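Local coordinates for PnpC (Pseudomonas putida, PDB 3N9T), which probably catalyses the ring cleavage of hydroxyquinol between adjacent hydroxyl-bearing carbons, using a protein-bound ferric ion and molecular oxygen, at residues A[114-119]-A[174-179]; A[121-126]-A[170-175]; A[131-136]-A[278-283]; A[149-154]-A[184-189]. One frame throughout, in Å; residues are numbered along the deposited sequence.

Contact 1: A[114-119]-A[174-179]; sequences PDRGYG and GRYRSD
Strand 173-177 belongs to the beta-sheet core of this intradiol dioxygenase, and the loop segment 114-119 is fastened along it by a single beta bridge between Asp-115 and Arg-175. The two backbones run roughly the same way. Arg-175 N donates to Pro-114 O (2.9 Å) in the plane of that carbonyl, whereas Arg-116 N reaches Arg-175 O (2.7 Å) from above the carbonyl plane. Beside the bridge, Tyr-176 offers one ring face to Arg-116: CB of Arg-116 lies 3.8 Å from the centroid of the Tyr-176 ring in a CH-pi contact, and CD of Arg-116 rests 3.3 Å from Tyr-176 OH. The hydroxyl itself hydrogen-bonds to the backbone O of Glu-120, while the extended Arg-116 hydrogen-bonds Arg-173 O and forms a salt bridge with Glu-120. An alanine in place of Tyr-176 would remove both the ring face and the hydroxyl, and would probably leave the Arg-116 side chain and the following loop less firmly seated. Asp-115 OD1 receives Arg-177 NH1 in a nearly straight salt bridge (3.0 Å, 166°), in the guanidinium plane but above that of the carboxylate. A water donates to the same oxygen and accepts from Arg-175 NH1 and Arg-177 NH2, while Arg-175 NE pairs with Asp-150. A loop joined to a strand by one residue pair in this way is typical of an isolated beta bridge, here bordering the beta-sandwich.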
# COMPACT_ATOMS: atom_id res chain seq x y z
N PRO A 114 3.87 -13.70 -35.20
CA PRO A 114 3.50 -14.39 -36.47
C PRO A 114 2.23 -15.25 -36.37
O PRO A 114 2.01 -15.95 -35.33
CB PRO A 114 4.71 -15.29 -36.75
CG PRO A 114 5.88 -14.65 -35.96
CD PRO A 114 5.18 -14.15 -34.69
N ASP A 115 1.38 -15.17 -37.40
CA ASP A 115 0.23 -16.09 -37.54
C ASP A 115 0.83 -17.45 -37.97
O ASP A 115 1.48 -17.52 -38.99
CB ASP A 115 -0.78 -15.58 -38.57
CG ASP A 115 -1.37 -14.29 -38.17
OD1 ASP A 115 -2.27 -14.32 -37.36
OD2 ASP A 115 -0.93 -13.24 -38.69
N ARG A 116 0.69 -18.50 -37.16
CA ARG A 116 1.37 -19.75 -37.49
C ARG A 116 0.39 -20.80 -37.96
O ARG A 116 -0.76 -20.82 -37.47
CB ARG A 116 2.16 -20.28 -36.27
CG ARG A 116 3.13 -19.25 -35.67
CD ARG A 116 4.21 -19.98 -34.79
NE ARG A 116 5.18 -18.98 -34.26
CZ ARG A 116 6.30 -18.63 -34.89
NH1 ARG A 116 6.57 -19.13 -36.11
NH2 ARG A 116 7.16 -17.77 -34.34
N GLY A 117 0.84 -21.67 -38.87
CA GLY A 117 0.02 -22.77 -39.41
C GLY A 117 -0.24 -23.91 -38.41
O GLY A 117 0.43 -24.02 -37.36
N TYR A 118 -1.17 -24.77 -38.75
CA TYR A 118 -1.49 -25.93 -37.87
C TYR A 118 -0.26 -26.81 -37.65
O TYR A 118 0.32 -27.29 -38.61
CB TYR A 118 -2.58 -26.74 -38.48
CG TYR A 118 -3.10 -27.92 -37.68
CD1 TYR A 118 -4.17 -27.77 -36.80
CD2 TYR A 118 -2.58 -29.19 -37.89
CE1 TYR A 118 -4.67 -28.85 -36.09
CE2 TYR A 118 -3.10 -30.28 -37.20
CZ TYR A 118 -4.11 -30.11 -36.35
OH TYR A 118 -4.58 -31.17 -35.71
N GLY A 119 0.17 -26.99 -36.40
CA GLY A 119 1.38 -27.78 -36.16
C GLY A 119 2.70 -27.09 -36.44
O GLY A 119 3.77 -27.70 -36.28
N GLY A 174 3.36 -17.30 -30.85
CA GLY A 174 2.64 -17.44 -32.12
C GLY A 174 1.15 -17.23 -31.99
O GLY A 174 0.59 -17.42 -30.90
N ARG A 175 0.50 -16.98 -33.13
CA ARG A 175 -0.95 -16.91 -33.18
C ARG A 175 -1.40 -18.07 -34.04
O ARG A 175 -1.21 -18.06 -35.25
CB ARG A 175 -1.38 -15.60 -33.85
CG ARG A 175 -2.83 -15.64 -34.24
CD ARG A 175 -3.36 -14.23 -34.47
NE ARG A 175 -3.72 -13.55 -33.22
CZ ARG A 175 -4.57 -12.54 -33.19
NH1 ARG A 175 -5.10 -12.14 -34.34
NH2 ARG A 175 -4.91 -11.95 -32.05
N TYR A 176 -1.99 -19.06 -33.41
CA TYR A 176 -2.51 -20.27 -34.07
C TYR A 176 -4.05 -20.23 -34.20
O TYR A 176 -4.72 -19.34 -33.60
CB TYR A 176 -2.12 -21.48 -33.20
CG TYR A 176 -0.62 -21.78 -33.20
CD1 TYR A 176 0.27 -21.06 -32.39
CD2 TYR A 176 -0.11 -22.79 -34.00
CE1 TYR A 176 1.65 -21.33 -32.37
CE2 TYR A 176 1.27 -23.09 -34.01
CZ TYR A 176 2.11 -22.38 -33.19
OH TYR A 176 3.41 -22.71 -33.14
N ARG A 177 -4.62 -21.17 -34.98
CA ARG A 177 -6.07 -21.15 -35.22
C ARG A 177 -6.67 -22.53 -35.11
O ARG A 177 -6.00 -23.57 -35.43
CB ARG A 177 -6.35 -20.51 -36.60
CG ARG A 177 -6.25 -19.03 -36.55
CD ARG A 177 -6.40 -18.39 -37.94
NE ARG A 177 -6.55 -16.94 -37.88
CZ ARG A 177 -5.54 -16.09 -37.64
NH1 ARG A 177 -4.26 -16.51 -37.48
NH2 ARG A 177 -5.78 -14.80 -37.60
N SER A 178 -7.91 -22.60 -34.64
CA SER A 178 -8.58 -23.85 -34.55
C SER A 178 -9.13 -24.13 -35.98
O SER A 178 -9.51 -23.18 -36.72
CB SER A 178 -9.65 -23.76 -33.48
OG SER A 178 -10.75 -22.92 -33.91
N ASP A 179 -9.15 -25.40 -36.41
CA ASP A 179 -9.59 -25.71 -37.76
C ASP A 179 -11.09 -25.96 -37.79
O ASP A 179 -11.77 -25.75 -36.79
CB ASP A 179 -8.79 -26.92 -38.35
CG ASP A 179 -9.07 -28.23 -37.64
OD1 ASP A 179 -10.05 -28.41 -36.90
OD2 ASP A 179 -8.27 -29.15 -37.80
O HOH W 1 -4.17 -12.35 -37.23
O HOH W 2 -2.69 -22.60 -36.72
O HOH W 3 -2.73 -18.56 -37.21

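Contact 2: A[121-126]-A[170-175]; sequences NMALTD and GNLRGR
A type II beta turn from Gly-170 to Arg-173 leads into strand 173-177, and its third residue, Leu-172, has a positive phi (52°) and directs its backbone N to Met-122 O (2.7 Å), approaching from above the carbonyl plane. Beside this bond the side chain of Asn-171, with CG anti to the backbone N, reaches across to segment 121-126. Its OD1 accepts from Leu-124 N at 2.7 Å, almost along the C=O axis of the amide, and lies against Leu-124 CB. On the other branch ND2 makes a weak hydrogen bond to Thr-125 OG1 (3.4 Å) and a further hydrogen bond to Gln-167 OE1. An alanine at Asn-171 would strip Leu-124 N of this acceptor and is likely to loosen the hold of the turn on Leu-124 and Thr-125. Apolar groups fill in beside the amide: Leu-172 CD2 packs on Ala-123 CB at 3.6 Å, and Met-122, extended beyond CG, lays SD alongside the turn, 3.7 Å from Arg-173 N. Segment 121-126 is braced from within by an Asx turn, Asn-121 OD1 accepting from Ala-123 N (3.1 Å). Arg-173 points the other way, touching the iron ligand Tyr-160 and bonding to Ser-161 O. With a backbone N-H on its oxygen and acceptors on its nitrogen, the Asn-171 amide has its rotation defined, so one buried side chain supplies the acceptor for a backbone N-H of an irregular loop.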
# COMPACT_ATOMS: atom_id res chain seq x y z
N ASN A 121 6.06 -25.16 -35.86
CA ASN A 121 6.98 -25.03 -34.72
C ASN A 121 7.28 -23.57 -34.34
O ASN A 121 7.63 -22.77 -35.20
CB ASN A 121 8.27 -25.77 -35.06
CG ASN A 121 9.33 -25.61 -34.01
OD1 ASN A 121 9.06 -25.73 -32.80
ND2 ASN A 121 10.54 -25.28 -34.45
N MET A 122 7.11 -23.19 -33.06
CA MET A 122 7.50 -21.82 -32.66
C MET A 122 8.84 -21.75 -31.88
O MET A 122 9.24 -20.65 -31.46
CB MET A 122 6.40 -21.12 -31.87
CG MET A 122 5.82 -21.95 -30.65
SD MET A 122 4.83 -20.83 -29.73
CE MET A 122 4.76 -21.72 -28.16
N ALA A 123 9.45 -22.91 -31.64
CA ALA A 123 10.67 -22.97 -30.83
C ALA A 123 11.84 -22.79 -31.78
O ALA A 123 12.20 -23.68 -32.51
CB ALA A 123 10.80 -24.28 -30.11
N LEU A 124 12.41 -21.61 -31.76
CA LEU A 124 13.57 -21.36 -32.59
C LEU A 124 14.84 -21.67 -31.80
O LEU A 124 15.91 -21.74 -32.39
CB LEU A 124 13.52 -19.92 -33.15
CG LEU A 124 12.14 -19.51 -33.72
CD1 LEU A 124 12.23 -18.17 -34.33
CD2 LEU A 124 11.57 -20.51 -34.72
N THR A 125 14.73 -21.90 -30.49
CA THR A 125 15.89 -22.23 -29.64
C THR A 125 15.89 -23.71 -29.17
O THR A 125 15.00 -24.47 -29.50
CB THR A 125 16.00 -21.26 -28.44
OG1 THR A 125 14.79 -21.28 -27.67
CG2 THR A 125 16.24 -19.83 -28.94
N ASP A 126 16.93 -24.09 -28.43
CA ASP A 126 17.12 -25.44 -27.83
C ASP A 126 16.04 -25.80 -26.83
O ASP A 126 15.69 -24.96 -25.99
CB ASP A 126 18.42 -25.45 -26.96
CG ASP A 126 19.70 -25.52 -27.78
OD1 ASP A 126 19.62 -25.63 -29.04
OD2 ASP A 126 20.79 -25.47 -27.13
N GLY A 170 9.89 -13.48 -32.49
CA GLY A 170 8.79 -14.48 -32.53
C GLY A 170 9.10 -15.80 -31.85
O GLY A 170 8.27 -16.66 -31.80
N ASN A 171 10.28 -15.94 -31.25
CA ASN A 171 10.61 -17.19 -30.64
C ASN A 171 9.59 -17.53 -29.56
O ASN A 171 9.28 -16.71 -28.72
CB ASN A 171 11.96 -17.09 -29.97
CG ASN A 171 12.44 -18.41 -29.47
OD1 ASN A 171 12.36 -19.43 -30.16
ND2 ASN A 171 13.02 -18.39 -28.28
N LEU A 172 9.11 -18.76 -29.60
CA LEU A 172 8.18 -19.29 -28.57
C LEU A 172 7.02 -18.36 -28.38
O LEU A 172 6.45 -18.29 -27.28
CB LEU A 172 8.95 -19.55 -27.26
CG LEU A 172 9.97 -20.74 -27.38
CD1 LEU A 172 10.87 -20.79 -26.17
CD2 LEU A 172 9.34 -22.12 -27.64
N ARG A 173 6.65 -17.66 -29.46
CA ARG A 173 5.35 -16.96 -29.52
C ARG A 173 4.69 -17.26 -30.85
O ARG A 173 5.37 -17.54 -31.87
CB ARG A 173 5.48 -15.44 -29.34
CG ARG A 173 6.33 -14.99 -28.18
CD ARG A 173 6.58 -13.47 -28.19
NE ARG A 173 7.26 -13.11 -26.94
CZ ARG A 173 6.62 -12.79 -25.82
NH1 ARG A 173 5.28 -12.80 -25.77
NH2 ARG A 173 7.33 -12.51 -24.72
N GLY A 174 3.36 -17.30 -30.85
CA GLY A 174 2.64 -17.44 -32.12
C GLY A 174 1.15 -17.23 -31.99
O GLY A 174 0.59 -17.42 -30.90
N ARG A 175 0.50 -16.98 -33.13
CA ARG A 175 -0.95 -16.91 -33.18
C ARG A 175 -1.40 -18.07 -34.04
O ARG A 175 -1.21 -18.06 -35.25
CB ARG A 175 -1.38 -15.60 -33.85
CG ARG A 175 -2.83 -15.64 -34.24
CD ARG A 175 -3.36 -14.23 -34.47
NE ARG A 175 -3.72 -13.55 -33.22
CZ ARG A 175 -4.57 -12.54 -33.19
NH1 ARG A 175 -5.10 -12.14 -34.34
NH2 ARG A 175 -4.91 -11.95 -32.05

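Contact 3: A[131-136]-A[278-283]; sequences LVYGRV and YKSAYY
Two tyrosines on neighbouring parallel strands set the pattern here, Tyr-282 presenting its ring edge to the face of Tyr-133. The pair is T-shaped, with centroids 5.0 Å apart and planes at 68°; CD1 of Tyr-282 stands above the Tyr-133 ring, toward its rim, 3.6 Å from Tyr-133 CE2. Their first torsions make this possible: CG of Tyr-133 sits in the crowded position between backbone N and carbonyl carbon (chi1 74°), while CG of Tyr-282 is anti to its N (chi1 179°). The Tyr-282 ring then continues past Gly-134, whose CA lies 3.5 Å from Tyr-282 CE1, and runs alongside Arg-135, whose CD approaches Tyr-282 OH at 3.6 Å. A side chain on Gly-134 would collide with Tyr-283 O. Ser-280 OG comes within 3.2 Å of Tyr-133 CE1 on the same side of the sheet, and Leu-131 CB leans on the Tyr-278 ring there. Across the sheet Val-132 and Ala-281 meet loosely. Beneath these groups strands 131-136 and 278-283, their axes 4.6 Å apart, are laced by five backbone hydrogen bonds, from Leu-131 N to Lys-279 O at one end to the longer Arg-135 N to Tyr-283 O at the other. The polar ends are tied outward: Tyr-133 OH to Asp-268 and Arg-262, Tyr-282 OH to Glu-284, Arg-135 to Asp-181. The tyrosines thus work in two chemistries at once, their carbon rims and faces packing on each other while their hydroxyls hydrogen-bond to charged residues, so that regular parallel pairing and aromatic contact reinforce the same strand junction.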
# COMPACT_ATOMS: atom_id res chain seq x y z
N LEU A 131 4.65 -31.53 -28.65
CA LEU A 131 3.46 -31.14 -29.45
C LEU A 131 2.38 -30.78 -28.44
O LEU A 131 2.04 -31.64 -27.59
CB LEU A 131 2.97 -32.34 -30.25
CG LEU A 131 1.65 -32.11 -31.05
CD1 LEU A 131 1.84 -30.92 -32.07
CD2 LEU A 131 1.26 -33.43 -31.74
N VAL A 132 1.87 -29.53 -28.48
CA VAL A 132 0.73 -29.15 -27.62
C VAL A 132 -0.45 -29.07 -28.57
O VAL A 132 -0.42 -28.33 -29.55
CB VAL A 132 0.98 -27.80 -26.85
CG1 VAL A 132 -0.35 -27.40 -26.06
CG2 VAL A 132 2.18 -27.94 -25.87
N TYR A 133 -1.47 -29.87 -28.36
CA TYR A 133 -2.58 -29.91 -29.31
C TYR A 133 -3.91 -30.13 -28.58
O TYR A 133 -3.94 -30.44 -27.37
CB TYR A 133 -2.32 -31.02 -30.38
CG TYR A 133 -2.50 -32.43 -29.90
CD1 TYR A 133 -1.70 -32.96 -28.86
CD2 TYR A 133 -3.37 -33.30 -30.57
CE1 TYR A 133 -1.87 -34.29 -28.40
CE2 TYR A 133 -3.53 -34.64 -30.14
CZ TYR A 133 -2.76 -35.12 -29.08
OH TYR A 133 -2.94 -36.42 -28.66
N GLY A 134 -5.02 -29.96 -29.31
CA GLY A 134 -6.33 -30.12 -28.64
C GLY A 134 -7.41 -29.44 -29.46
O GLY A 134 -7.34 -29.39 -30.69
N ARG A 135 -8.45 -28.98 -28.79
CA ARG A 135 -9.59 -28.37 -29.45
C ARG A 135 -10.02 -27.15 -28.71
O ARG A 135 -9.65 -26.95 -27.56
CB ARG A 135 -10.74 -29.39 -29.54
CG ARG A 135 -10.32 -30.80 -30.21
CD ARG A 135 -11.45 -31.86 -30.11
NE ARG A 135 -12.42 -31.56 -31.14
CZ ARG A 135 -13.71 -31.92 -31.14
NH1 ARG A 135 -14.26 -32.59 -30.11
NH2 ARG A 135 -14.46 -31.56 -32.21
N VAL A 136 -10.74 -26.27 -29.41
CA VAL A 136 -11.46 -25.20 -28.76
C VAL A 136 -12.95 -25.51 -28.96
O VAL A 136 -13.40 -25.68 -30.08
CB VAL A 136 -11.09 -23.87 -29.35
CG1 VAL A 136 -11.90 -22.71 -28.62
CG2 VAL A 136 -9.53 -23.63 -29.22
N TYR A 278 8.56 -38.20 -28.60
CA TYR A 278 8.38 -36.76 -28.33
C TYR A 278 7.48 -36.57 -27.14
O TYR A 278 6.82 -37.52 -26.69
CB TYR A 278 7.81 -35.99 -29.58
CG TYR A 278 6.42 -36.46 -29.95
CD1 TYR A 278 6.23 -37.63 -30.66
CD2 TYR A 278 5.29 -35.70 -29.59
CE1 TYR A 278 4.91 -38.07 -30.99
CE2 TYR A 278 4.04 -36.13 -29.88
CZ TYR A 278 3.84 -37.32 -30.60
OH TYR A 278 2.55 -37.75 -30.94
N LYS A 279 7.45 -35.35 -26.62
CA LYS A 279 6.50 -35.05 -25.53
C LYS A 279 5.19 -34.42 -26.05
O LYS A 279 5.26 -33.62 -26.95
CB LYS A 279 7.17 -34.13 -24.49
CG LYS A 279 8.53 -34.68 -23.94
CD LYS A 279 8.22 -35.42 -22.60
CE LYS A 279 9.54 -35.86 -21.88
NZ LYS A 279 9.15 -36.38 -20.51
N SER A 280 4.04 -34.78 -25.48
CA SER A 280 2.76 -34.32 -26.03
C SER A 280 1.82 -33.95 -24.93
O SER A 280 1.64 -34.75 -23.99
CB SER A 280 2.01 -35.46 -26.74
OG SER A 280 1.16 -34.83 -27.67
N ALA A 281 1.18 -32.81 -25.08
CA ALA A 281 0.18 -32.34 -24.11
C ALA A 281 -1.13 -32.00 -24.87
O ALA A 281 -1.10 -31.23 -25.86
CB ALA A 281 0.72 -31.14 -23.38
N TYR A 282 -2.23 -32.56 -24.40
CA TYR A 282 -3.50 -32.49 -25.11
C TYR A 282 -4.46 -31.70 -24.25
O TYR A 282 -4.66 -32.06 -23.07
CB TYR A 282 -4.13 -33.92 -25.32
CG TYR A 282 -5.49 -33.83 -26.04
CD1 TYR A 282 -5.55 -33.62 -27.39
CD2 TYR A 282 -6.68 -33.95 -25.32
CE1 TYR A 282 -6.77 -33.51 -28.04
CE2 TYR A 282 -7.88 -33.88 -25.93
CZ TYR A 282 -7.93 -33.64 -27.29
OH TYR A 282 -9.12 -33.51 -27.93
N TYR A 283 -5.10 -30.69 -24.81
CA TYR A 283 -6.01 -29.92 -23.99
C TYR A 283 -7.27 -29.44 -24.71
O TYR A 283 -7.16 -28.93 -25.82
CB TYR A 283 -5.28 -28.74 -23.31
CG TYR A 283 -6.09 -28.14 -22.09
CD1 TYR A 283 -5.97 -28.70 -20.82
CD2 TYR A 283 -6.96 -27.05 -22.26
CE1 TYR A 283 -6.68 -28.20 -19.73
CE2 TYR A 283 -7.66 -26.52 -21.18
CZ TYR A 283 -7.52 -27.11 -19.92
OH TYR A 283 -8.17 -26.61 -18.82

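Contact 4: A[149-154]-A[184-189]; sequences LDVWQT and FAIQTT
Gln-153 OE1 is held by one short hydrogen bond across this contact, from Thr-188 OG1 at 2.8 Å, and the other branch of the same amide adds a second: NE2 donates to Thr-189 O (3.0 Å, 159°). The hydroxyl meets OE1 from well above the amide carbonyl plane, whereas Thr-189 O lies close to the plane of the amide on the NE2 side. Together the two bonds fix which way round the amide is turned. The side chain reaches them by leaving the backbone in the crowded position between N and carbonyl carbon and running extended beyond CG, to meet Thr-188 tip to tip. The rest of the interface is apolar. Val-151 CG1 and Ile-186 CD1 also meet tip to tip, 3.9 Å apart. Leu-149 crosses Phe-184 at about a right angle and sets CD2 over the middle of the ring face, 3.9 Å from the centroid and 13° off the normal, a CH-pi contact. The segments run almost parallel, 8° apart, yet their closest CA atoms stay 8.6 Å apart, at Leu-149 and Phe-184, so side chains bridge the gap, apart from the backbone carbonyl of Thr-189, as between the two layers of a beta-sandwich. The Gln-153 side chain lies about 7 Å from the ferric ion and about 5 Å from the side chain of the iron ligand Tyr-160, near the metal site but not a ligand. Strand 148-152 is flanked in its sheet by strands 173-177 and 214-224, with Trp-152 stacked on the iron ligand His-220, while strand 183-189 pairs antiparallel with strand 129-138.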
# COMPACT_ATOMS: atom_id res chain seq x y z
N LEU A 149 -5.63 -18.51 -31.12
CA LEU A 149 -4.94 -18.83 -29.87
C LEU A 149 -3.60 -18.13 -29.94
O LEU A 149 -2.72 -18.56 -30.71
CB LEU A 149 -4.67 -20.35 -29.75
CG LEU A 149 -5.94 -21.21 -29.73
CD1 LEU A 149 -6.38 -21.60 -31.19
CD2 LEU A 149 -5.75 -22.44 -28.91
N ASP A 150 -3.44 -17.06 -29.14
CA ASP A 150 -2.13 -16.38 -29.02
C ASP A 150 -1.43 -17.07 -27.91
O ASP A 150 -1.98 -17.13 -26.79
CB ASP A 150 -2.31 -14.90 -28.61
CG ASP A 150 -2.84 -14.02 -29.77
OD1 ASP A 150 -2.28 -14.10 -30.86
OD2 ASP A 150 -3.84 -13.31 -29.55
N VAL A 151 -0.22 -17.57 -28.17
CA VAL A 151 0.49 -18.35 -27.13
C VAL A 151 1.88 -17.81 -26.95
O VAL A 151 2.47 -17.32 -27.90
CB VAL A 151 0.56 -19.87 -27.46
CG1 VAL A 151 -0.84 -20.37 -27.63
CG2 VAL A 151 1.35 -20.12 -28.80
N TRP A 152 2.41 -17.93 -25.73
CA TRP A 152 3.78 -17.50 -25.45
C TRP A 152 4.30 -18.29 -24.21
O TRP A 152 3.53 -18.74 -23.33
CB TRP A 152 3.86 -15.95 -25.34
CG TRP A 152 3.15 -15.28 -24.15
CD1 TRP A 152 3.74 -14.80 -22.98
CD2 TRP A 152 1.72 -15.04 -24.01
NE1 TRP A 152 2.73 -14.24 -22.15
CE2 TRP A 152 1.51 -14.37 -22.77
CE3 TRP A 152 0.60 -15.30 -24.84
CZ2 TRP A 152 0.21 -14.03 -22.28
CZ3 TRP A 152 -0.67 -14.95 -24.39
CH2 TRP A 152 -0.86 -14.34 -23.09
N GLN A 153 5.61 -18.48 -24.17
CA GLN A 153 6.25 -19.23 -23.09
C GLN A 153 7.72 -18.80 -23.00
O GLN A 153 8.27 -18.23 -23.96
CB GLN A 153 6.20 -20.73 -23.39
CG GLN A 153 6.94 -21.21 -24.58
CD GLN A 153 6.96 -22.76 -24.67
OE1 GLN A 153 6.05 -23.33 -25.24
NE2 GLN A 153 7.97 -23.41 -24.07
N THR A 154 8.35 -19.08 -21.86
CA THR A 154 9.79 -18.76 -21.70
C THR A 154 10.63 -19.72 -22.47
O THR A 154 10.18 -20.82 -22.80
CB THR A 154 10.29 -18.90 -20.26
OG1 THR A 154 9.85 -20.16 -19.75
CG2 THR A 154 9.80 -17.80 -19.40
N PHE A 184 -6.53 -27.61 -32.80
CA PHE A 184 -5.31 -26.82 -32.98
C PHE A 184 -4.06 -27.70 -32.69
O PHE A 184 -4.17 -28.69 -32.00
CB PHE A 184 -5.33 -25.61 -32.03
CG PHE A 184 -5.17 -25.96 -30.61
CD1 PHE A 184 -3.89 -26.03 -30.04
CD2 PHE A 184 -6.28 -26.20 -29.82
CE1 PHE A 184 -3.71 -26.39 -28.72
CE2 PHE A 184 -6.12 -26.54 -28.49
CZ PHE A 184 -4.85 -26.65 -27.94
N ALA A 185 -2.91 -27.28 -33.17
CA ALA A 185 -1.68 -27.97 -32.88
C ALA A 185 -0.50 -27.02 -32.99
O ALA A 185 -0.38 -26.19 -33.93
CB ALA A 185 -1.51 -29.22 -33.81
N ILE A 186 0.34 -27.11 -31.98
CA ILE A 186 1.44 -26.19 -31.75
C ILE A 186 2.69 -27.05 -31.50
O ILE A 186 2.71 -27.85 -30.57
CB ILE A 186 1.17 -25.41 -30.43
CG1 ILE A 186 -0.10 -24.52 -30.57
CG2 ILE A 186 2.43 -24.58 -30.07
CD1 ILE A 186 -0.60 -23.88 -29.24
N GLN A 187 3.75 -26.88 -32.29
CA GLN A 187 5.01 -27.52 -31.94
C GLN A 187 5.85 -26.50 -31.20
O GLN A 187 5.94 -25.34 -31.60
CB GLN A 187 5.76 -28.06 -33.17
CG GLN A 187 5.20 -29.42 -33.69
CD GLN A 187 6.06 -29.99 -34.85
OE1 GLN A 187 5.80 -29.72 -36.02
NE2 GLN A 187 7.09 -30.72 -34.51
N THR A 188 6.47 -26.96 -30.10
CA THR A 188 7.24 -26.11 -29.25
C THR A 188 8.29 -26.92 -28.48
O THR A 188 8.62 -28.07 -28.83
CB THR A 188 6.30 -25.25 -28.35
OG1 THR A 188 7.04 -24.25 -27.65
CG2 THR A 188 5.40 -26.09 -27.38
N THR A 189 8.81 -26.31 -27.42
CA THR A 189 9.59 -27.11 -26.45
C THR A 189 8.88 -27.17 -25.11
O THR A 189 8.04 -26.33 -24.84
CB THR A 189 10.99 -26.57 -26.28
OG1 THR A 189 10.92 -25.19 -25.91
CG2 THR A 189 11.85 -26.78 -27.56

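In the fold
After the N-terminal helices, the loop leading to strand 129-138 supplies the first segments of contacts 1 and 2, and that strand supplies the first of contact 3. Strand 148-152 then opens contact 4. The chain returns at 170-179, closing contacts 2 and 1 on strand 173-177, where they share Gly-174 and Arg-175. Strand 183-189 closes contact 4, and only near the C terminus does strand 278-287 close contact 3, whose long loop contains the whole of contact 4. Contacts 1 and 2 each cross both 3 and 4. Together they bind the entry loop to strand 173-177, join layers of the sandwich, and bring the last strand beside strand 129-138.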